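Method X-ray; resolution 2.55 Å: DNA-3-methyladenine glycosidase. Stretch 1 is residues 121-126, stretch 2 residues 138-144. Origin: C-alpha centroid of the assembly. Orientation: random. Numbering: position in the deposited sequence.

Stretch 1 (121-126) GRLDFT
Stretch 2 138-144: EKLTAIK

The contact is small, 199 Å² summed over both sides, and Leu-123 has the largest share, with 71 Å² covered; Lys-139 follows with 42 Å² and Leu-140 with 31 Å². The backbones come nearest where the CA atoms of Leu-123 and Lys-139 lie 6.4 Å apart, and no hydrogen bond crosses between the stretches; the join is mostly apolar side-chain packing, with one main-chain oxygen, Arg-122 O, near Lys-139 NZ.

Stretch 1 leaves a preceding helix at Gly-121 (phi/psi 90/0), where a CB would jam against the carbonyl O of the residue before. Arg-122 follows at -55/-49, then Leu-123 and Asp-124 are extended (-106/92 and -102/111). Asp-124 caps the next helix: Thr-126 N donates to Asp-124 OD1 at 3.3 Å with an angle of 140°, chi1 of the aspartate being t. Stretch 2 enters as the continuation of a helix already under way at Glu-138, with Ala-142 N bonded to Glu-138 O (3.2 Å) and Ile-143 N to Leu-140 O (3.1 Å); Ile-143 is extended at -83/126.

Leu-123, chi1 t and chi2 p, starts sideways, but its end comes nearer to stretch 2. Its CD1 lies 3.9 Å from Lys-139 CB and 4.0 Å from Leu-140 CD2, while Leu-123 CD2 reaches Ile-143 CD1 at 3.7 Å. These are van der Waals separations between carbons, and both leucines and the isoleucine are buried. Leu-140 (m, t) and Ile-143 (m, t) likewise begin sideways and end closer.

Lys-139 points its CA-to-CB bond toward stretch 1. With chi1 and chi2 m, chi3 t and chi4 at 141°, between wells, Lys-139 brings its NZ to 3.8 Å from Arg-122 O, near a favourable carbonyl dipole but too far for a hydrogen bond. Phe-125 (chi1 m, chi2 -68°) adds a looser apolar contact, its CE1 4.5 Å from Leu-140 CD2, which approaches the ring obliquely.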

ATOM      1  N   GLY A 121      -3.980  -9.236  21.421  1.00 66.59           N
ATOM      2  CA  GLY A 121      -3.236 -10.276  20.745  1.00 68.20           C
ATOM      3  C   GLY A 121      -3.916 -10.798  19.499  1.00 69.47           C
ATOM      4  O   GLY A 121      -3.384 -11.690  18.847  1.00 70.76           O
ATOM      5  N   ARG A 122      -5.094 -10.259  19.173  1.00 71.65           N
ATOM      6  CA  ARG A 122      -5.851 -10.687  17.980  1.00 70.57           C
ATOM      7  C   ARG A 122      -4.918 -10.526  16.805  1.00 71.50           C
ATOM      8  O   ARG A 122      -4.726 -11.458  16.023  1.00 77.32           O
ATOM      9  CB  ARG A 122      -7.139  -9.869  17.765  1.00 69.05           C
ATOM     10  CG  ARG A 122      -8.401 -10.561  18.226  1.00 65.82           C
ATOM     11  CD  ARG A 122      -9.609  -9.668  18.105  1.00 69.69           C
ATOM     12  NE  ARG A 122      -9.656  -8.723  19.217  1.00 75.98           N
ATOM     13  CZ  ARG A 122     -10.502  -8.772  20.254  1.00 83.52           C
ATOM     14  NH1 ARG A 122     -11.431  -9.719  20.350  1.00 78.75           N
ATOM     15  NH2 ARG A 122     -10.432  -7.844  21.215  1.00 90.10           N
ATOM     16  N   LEU A 123      -4.294  -9.365  16.731  1.00 70.16           N
ATOM     17  CA  LEU A 123      -3.446  -9.008  15.624  1.00 72.44           C
ATOM     18  C   LEU A 123      -1.966  -9.051  16.017  1.00 75.26           C
ATOM     19  O   LEU A 123      -1.434  -8.065  16.496  1.00 77.37           O
ATOM     20  CB  LEU A 123      -3.845  -7.619  15.163  1.00 71.79           C
ATOM     21  CG  LEU A 123      -3.180  -7.096  13.919  1.00 73.48           C
ATOM     22  CD1 LEU A 123      -3.539  -7.981  12.697  1.00 58.92           C
ATOM     23  CD2 LEU A 123      -3.621  -5.641  13.780  1.00 67.12           C
ATOM     24  N   ASP A 124      -1.317 -10.203  15.814  1.00 78.55           N
ATOM     25  CA  ASP A 124       0.118 -10.394  16.084  1.00 80.60           C
ATOM     26  C   ASP A 124       0.941 -10.340  14.784  1.00 81.92           C
ATOM     27  O   ASP A 124       0.875 -11.255  13.950  1.00 81.43           O
ATOM     28  CB  ASP A 124       0.330 -11.751  16.760  1.00 82.82           C
ATOM     29  CG  ASP A 124       1.767 -12.262  16.643  1.00 86.69           C
ATOM     30  OD1 ASP A 124       2.710 -11.464  16.869  1.00 93.50           O
ATOM     31  OD2 ASP A 124       1.943 -13.466  16.323  1.00 90.02           O
ATOM     32  N   PHE A 125       1.739  -9.288  14.617  1.00 82.64           N
ATOM     33  CA  PHE A 125       2.434  -9.073  13.342  1.00 81.44           C
ATOM     34  C   PHE A 125       3.509 -10.108  13.005  1.00 83.11           C
ATOM     35  O   PHE A 125       3.775 -10.345  11.821  1.00 84.10           O
ATOM     36  CB  PHE A 125       3.003  -7.662  13.281  1.00 80.78           C
ATOM     37  CG  PHE A 125       1.937  -6.591  13.256  1.00 84.09           C
ATOM     38  CD1 PHE A 125       1.104  -6.447  12.140  1.00 86.14           C
ATOM     39  CD2 PHE A 125       1.743  -5.750  14.349  1.00 82.65           C
ATOM     40  CE1 PHE A 125       0.115  -5.477  12.116  1.00 86.17           C
ATOM     41  CE2 PHE A 125       0.757  -4.769  14.325  1.00 78.69           C
ATOM     42  CZ  PHE A 125      -0.052  -4.634  13.219  1.00 84.55           C
ATOM     43  N   THR A 126       4.108 -10.759  14.005  1.00 83.62           N
ATOM     44  CA  THR A 126       5.089 -11.813  13.697  1.00 84.49           C
ATOM     45  C   THR A 126       4.419 -13.056  13.116  1.00 84.93           C
ATOM     46  O   THR A 126       4.896 -13.565  12.112  1.00 87.87           O
ATOM     47  CB  THR A 126       5.965 -12.224  14.897  1.00 85.17           C
ATOM     48  OG1 THR A 126       6.594 -11.065  15.463  1.00 85.21           O
ATOM     49  CG2 THR A 126       7.023 -13.237  14.448  1.00 80.20           C
ATOM     50  N   GLU A 138      -7.902 -10.732   6.295  1.00 74.53           N
ATOM     51  CA  GLU A 138      -8.964 -10.961   7.293  1.00 76.51           C
ATOM     52  C   GLU A 138      -8.643 -10.329   8.627  1.00 76.18           C
ATOM     53  O   GLU A 138      -9.451  -9.593   9.165  1.00 77.27           O
ATOM     54  CB  GLU A 138      -9.218 -12.443   7.528  1.00 78.59           C
ATOM     55  CG  GLU A 138     -10.089 -13.083   6.453  1.00 88.64           C
ATOM     56  CD  GLU A 138      -9.810 -14.573   6.255  1.00102.85           C
ATOM     57  OE1 GLU A 138      -8.896 -15.115   6.926  1.00114.99           O
ATOM     58  OE2 GLU A 138     -10.508 -15.206   5.425  1.00108.79           O
ATOM     59  N   LYS A 139      -7.465 -10.623   9.169  1.00 75.88           N
ATOM     60  CA  LYS A 139      -7.105 -10.119  10.493  1.00 72.91           C
ATOM     61  C   LYS A 139      -7.117  -8.601  10.473  1.00 71.75           C
ATOM     62  O   LYS A 139      -7.670  -8.000  11.362  1.00 75.34           O
ATOM     63  CB  LYS A 139      -5.753 -10.649  10.965  1.00 73.14           C
ATOM     64  CG  LYS A 139      -5.654 -12.176  11.058  1.00 74.53           C
ATOM     65  CD  LYS A 139      -6.383 -12.714  12.268  1.00 79.68           C
ATOM     66  CE  LYS A 139      -6.046 -14.187  12.548  1.00 80.46           C
ATOM     67  NZ  LYS A 139      -5.925 -14.462  14.028  1.00 82.31           N
ATOM     68  N   LEU A 140      -6.571  -7.978   9.439  1.00 70.23           N
ATOM     69  CA  LEU A 140      -6.570  -6.518   9.352  1.00 68.23           C
ATOM     70  C   LEU A 140      -7.975  -5.846   9.142  1.00 68.54           C
ATOM     71  O   LEU A 140      -8.271  -4.814   9.758  1.00 69.24           O
ATOM     72  CB  LEU A 140      -5.624  -6.083   8.233  1.00 68.32           C
ATOM     73  CG  LEU A 140      -4.122  -6.365   8.399  1.00 72.44           C
ATOM     74  CD1 LEU A 140      -3.342  -6.091   7.065  1.00 64.94           C
ATOM     75  CD2 LEU A 140      -3.550  -5.544   9.536  1.00 60.77           C
ATOM     76  N   THR A 141      -8.826  -6.388   8.273  1.00 66.23           N
ATOM     77  CA  THR A 141     -10.099  -5.724   7.942  1.00 64.84           C
ATOM     78  C   THR A 141     -11.170  -5.872   9.026  1.00 66.22           C
ATOM     79  O   THR A 141     -12.153  -5.101   9.074  1.00 67.17           O
ATOM     80  CB  THR A 141     -10.645  -6.202   6.610  1.00 65.06           C
ATOM     81  OG1 THR A 141     -10.638  -7.628   6.590  1.00 62.57           O
ATOM     82  CG2 THR A 141      -9.784  -5.691   5.463  1.00 67.44           C
ATOM     83  N   ALA A 142     -10.951  -6.840   9.915  1.00 67.91           N
ATOM     84  CA  ALA A 142     -11.665  -6.943  11.210  1.00 66.90           C
ATOM     85  C   ALA A 142     -11.643  -5.646  12.040  1.00 67.22           C
ATOM     86  O   ALA A 142     -12.527  -5.444  12.876  1.00 68.31           O
ATOM     87  CB  ALA A 142     -11.085  -8.107  12.058  1.00 64.15           C
ATOM     88  N   ILE A 143     -10.638  -4.793  11.822  1.00 66.45           N
ATOM     89  CA  ILE A 143     -10.524  -3.541  12.526  1.00 68.31           C
ATOM     90  C   ILE A 143     -11.392  -2.492  11.841  1.00 70.83           C
ATOM     91  O   ILE A 143     -11.282  -2.290  10.640  1.00 75.47           O
ATOM     92  CB  ILE A 143      -9.069  -3.061  12.555  1.00 70.23           C
ATOM     93  CG1 ILE A 143      -8.168  -4.107  13.212  1.00 66.19           C
ATOM     94  CG2 ILE A 143      -8.920  -1.713  13.298  1.00 68.61           C
ATOM     95  CD1 ILE A 143      -6.742  -3.997  12.721  1.00 64.34           C
ATOM     96  N   LYS A 144     -12.284  -1.854  12.599  1.00 71.31           N
ATOM     97  CA  LYS A 144     -13.059  -0.719  12.105  1.00 72.01           C
ATOM     98  C   LYS A 144     -12.140   0.297  11.472  1.00 73.72           C
ATOM     99  O   LYS A 144     -11.052   0.560  11.976  1.00 77.97           O
ATOM    100  CB  LYS A 144     -13.808  -0.031  13.236  1.00 72.56           C
ATOM    101  CG  LYS A 144     -15.188  -0.634  13.627  1.00 76.26           C
ATOM    102  CD  LYS A 144     -15.744   0.069  14.901  1.00 77.07           C
ATOM    103  CE  LYS A 144     -15.096  -0.493  16.187  1.00 89.84           C
ATOM    104  NZ  LYS A 144     -14.824   0.498  17.293  1.00 96.77           N
TER